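Local structure of putative P450-like enzyme (Streptomyces himastatinicus ATCC 53653, 5Z9J) at residues Q34-Y39 with K304-L309. The protein binds heme and probably acts as a cytochrome P450 monooxygenase, its iron activating molecular oxygen to oxidise a substrate. Residues are numbered along the deposited sequence; the frame is centred on the assembly and turned at random.
With TAM (tris(hydroxyethyl)aminomethane), chain F.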
loop_
_atom_site.group_PDB
_atom_site.type_symbol
_atom_site.label_atom_id
_atom_site.label_comp_id
_atom_site.label_asym_id
_atom_site.label_seq_id
_atom_site.Cartn_x
_atom_site.Cartn_y
_atom_site.Cartn_z
ATOM N N GLN A 34 -17.078 5.684 -16.340
ATOM C CA GLN A 34 -16.429 6.681 -17.181
ATOM C C GLN A 34 -14.912 6.703 -16.949
ATOM O O GLN A 34 -14.320 7.755 -16.710
ATOM C CB GLN A 34 -17.036 8.056 -16.919
ATOM C CG GLN A 34 -17.503 8.776 -18.160
ATOM C CD GLN A 34 -18.568 9.804 -17.850
ATOM O OE1 GLN A 34 -19.292 9.682 -16.863
ATOM N NE2 GLN A 34 -18.689 10.812 -18.705
ATOM N N LEU A 35 -14.287 5.535 -17.066
ATOM C CA LEU A 35 -12.850 5.425 -16.906
ATOM C C LEU A 35 -12.296 4.341 -17.812
ATOM O O LEU A 35 -13.049 3.498 -18.319
ATOM C CB LEU A 35 -12.464 5.136 -15.442
ATOM C CG LEU A 35 -13.088 3.977 -14.651
ATOM C CD1 LEU A 35 -12.441 2.656 -15.019
ATOM C CD2 LEU A 35 -13.018 4.228 -13.098
ATOM N N TRP A 36 -10.972 4.361 -17.971
ATOM C CA TRP A 36 -10.255 3.419 -18.810
ATOM C C TRP A 36 -9.475 2.474 -17.908
ATOM O O TRP A 36 -9.092 2.859 -16.784
ATOM C CB TRP A 36 -9.319 4.156 -19.786
ATOM C CG TRP A 36 -10.007 5.081 -20.777
ATOM C CD1 TRP A 36 -10.475 6.354 -20.545
ATOM C CD2 TRP A 36 -10.286 4.804 -22.158
ATOM N NE1 TRP A 36 -11.047 6.861 -21.681
ATOM C CE2 TRP A 36 -10.929 5.939 -22.694
ATOM C CE3 TRP A 36 -10.053 3.701 -22.992
ATOM C CZ2 TRP A 36 -11.349 6.007 -24.024
ATOM C CZ3 TRP A 36 -10.473 3.768 -24.318
ATOM C CH2 TRP A 36 -11.107 4.909 -24.821
ATOM N N ASN A 37 -9.331 1.225 -18.375
ATOM C CA ASN A 37 -8.596 0.138 -17.721
ATOM C C ASN A 37 -7.429 -0.377 -18.567
ATOM O O ASN A 37 -7.617 -0.633 -19.749
ATOM C CB ASN A 37 -9.540 -1.050 -17.411
ATOM C CG ASN A 37 -10.655 -0.702 -16.423
ATOM O OD1 ASN A 37 -10.378 -0.395 -15.279
ATOM N ND2 ASN A 37 -11.905 -0.768 -16.858
ATOM N N VAL A 38 -6.246 -0.546 -17.973
ATOM C CA VAL A 38 -5.087 -1.202 -18.635
ATOM C C VAL A 38 -4.679 -2.460 -17.856
ATOM O O VAL A 38 -4.436 -2.370 -16.637
ATOM C CB VAL A 38 -3.843 -0.263 -18.702
ATOM C CG1 VAL A 38 -2.670 -0.917 -19.453
ATOM C CG2 VAL A 38 -4.189 1.016 -19.358
ATOM N N TYR A 39 -4.562 -3.609 -18.515
ATOM C CA TYR A 39 -4.234 -4.865 -17.814
ATOM C C TYR A 39 -2.871 -5.514 -18.246
ATOM O O TYR A 39 -2.388 -6.465 -17.598
ATOM C CB TYR A 39 -5.336 -5.897 -18.024
ATOM C CG TYR A 39 -6.729 -5.419 -17.709
ATOM C CD1 TYR A 39 -7.110 -5.072 -16.413
ATOM C CD2 TYR A 39 -7.681 -5.361 -18.695
ATOM C CE1 TYR A 39 -8.394 -4.642 -16.144
ATOM C CE2 TYR A 39 -8.967 -4.940 -18.428
ATOM C CZ TYR A 39 -9.312 -4.576 -17.145
ATOM O OH TYR A 39 -10.593 -4.153 -16.873
ATOM N N LYS A 304 -7.331 13.024 -24.080
ATOM C CA LYS A 304 -6.917 13.963 -23.058
ATOM C C LYS A 304 -7.849 13.883 -21.847
ATOM O O LYS A 304 -8.993 13.480 -21.974
ATOM C CB LYS A 304 -6.935 15.389 -23.651
ATOM C CG LYS A 304 -6.192 16.459 -22.848
ATOM C CD LYS A 304 -6.387 17.878 -23.433
ATOM C CE LYS A 304 -7.857 18.292 -23.544
ATOM N NZ LYS A 304 -8.048 19.709 -23.989
ATOM N N ASP A 305 -7.327 14.200 -20.671
ATOM C CA ASP A 305 -8.133 14.359 -19.456
ATOM C C ASP A 305 -9.019 13.173 -19.081
ATOM O O ASP A 305 -10.162 13.362 -18.674
ATOM C CB ASP A 305 -9.020 15.598 -19.595
ATOM C CG ASP A 305 -8.226 16.849 -19.887
ATOM O OD1 ASP A 305 -7.062 16.916 -19.455
ATOM O OD2 ASP A 305 -8.769 17.783 -20.524
ATOM N N GLN A 306 -8.492 11.956 -19.207
ATOM C CA GLN A 306 -9.238 10.761 -18.835
ATOM C C GLN A 306 -8.619 10.099 -17.622
ATOM O O GLN A 306 -7.412 10.224 -17.384
ATOM C CB GLN A 306 -9.290 9.756 -19.994
ATOM C CG GLN A 306 -10.081 10.184 -21.246
ATOM C CD GLN A 306 -11.531 10.480 -20.964
ATOM O OE1 GLN A 306 -12.280 9.589 -20.551
ATOM N NE2 GLN A 306 -11.957 11.716 -21.253
ATOM N N LEU A 307 -9.458 9.452 -16.818
ATOM C CA LEU A 307 -8.986 8.673 -15.693
ATOM C C LEU A 307 -8.606 7.270 -16.189
ATOM O O LEU A 307 -9.434 6.578 -16.780
ATOM C CB LEU A 307 -10.063 8.578 -14.614
ATOM C CG LEU A 307 -9.761 7.777 -13.351
ATOM C CD1 LEU A 307 -8.566 8.379 -12.589
ATOM C CD2 LEU A 307 -10.981 7.746 -12.426
ATOM N N LEU A 308 -7.364 6.876 -15.935
ATOM C CA LEU A 308 -6.856 5.569 -16.313
ATOM C C LEU A 308 -6.399 4.777 -15.094
ATOM O O LEU A 308 -5.539 5.235 -14.299
ATOM C CB LEU A 308 -5.731 5.714 -17.346
ATOM C CG LEU A 308 -5.073 4.439 -17.887
ATOM C CD1 LEU A 308 -6.050 3.755 -18.767
ATOM C CD2 LEU A 308 -3.836 4.795 -18.720
ATOM N N LEU A 309 -7.019 3.606 -14.944
ATOM C CA LEU A 309 -6.677 2.643 -13.918
ATOM C C LEU A 309 -5.681 1.653 -14.463
ATOM O O LEU A 309 -5.989 0.871 -15.358
ATOM C CB LEU A 309 -7.911 1.905 -13.427
ATOM C CG LEU A 309 -8.918 2.879 -12.805
ATOM C CD1 LEU A 309 -10.081 2.149 -12.141
ATOM C CD2 LEU A 309 -8.246 3.873 -11.862
HETATM C C TAM F . -12.992 -3.376 -13.439
HETATM C C1 TAM F . -13.357 -4.004 -14.844
HETATM C C2 TAM F . -13.582 -4.187 -12.272
HETATM C C3 TAM F . -11.446 -3.278 -13.299
HETATM C C4 TAM F . -13.704 -5.493 -14.744
HETATM C C5 TAM F . -13.193 -3.502 -10.970
HETATM C C6 TAM F . -10.687 -4.588 -13.613
HETATM N N TAM F . -13.511 -2.014 -13.353
HETATM O O4 TAM F . -15.102 -5.665 -14.596
HETATM O O5 TAM F . -13.203 -2.085 -11.217
HETATM O O6 TAM F . -10.955 -5.532 -12.598
HETATM O O HOH W 1 -12.390 9.393 -17.815
#
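Trp36 and Leu308 pair as parallel neighbours, CA to CA 4.7 Å, where strands 35-38 and 307-309 join in the mixed beta sheet of the cytochrome P450 fold. Trp36 N donates to Leu307 O (2.9 Å) and Trp36 O accepts from Leu309 N, while Val38 N continues the ladder to Leu309 O. On one face, Leu308 CD1, placed by chi2 (71°), sits against Trp36 CB and Val38 CG2, the latter tight at 3.4 Å. Val38 and Leu308 suit the end of this face packed on helix 41-48, where Ile47 touches both; Trp36 lies against strand 300-302. On the other face Leu35 CD2 meets Leu309 CD1 at 3.7 Å and lies beside Leu307 CD2. Asn37 OD1 rests near Leu309 CB, beside the bound tris(hydroxyethyl)aminomethane; the Asn37 amide suits this buried spot because OD1 accepts from Trp311 NE1 and ND2 donates to Asp28 OD1. The Trp36 indole N-H needs an acceptor, which flexible Gln306 supplies: OE1, near the ring plane, takes a long, bent bond from NE1 (3.2 Å, 144° at the hydrogen) from the side of its C=O, amide and ring nearly perpendicular. A water donates to that OE1 and to Gln34 O, and accepts from Leu307 N at 3.1 Å.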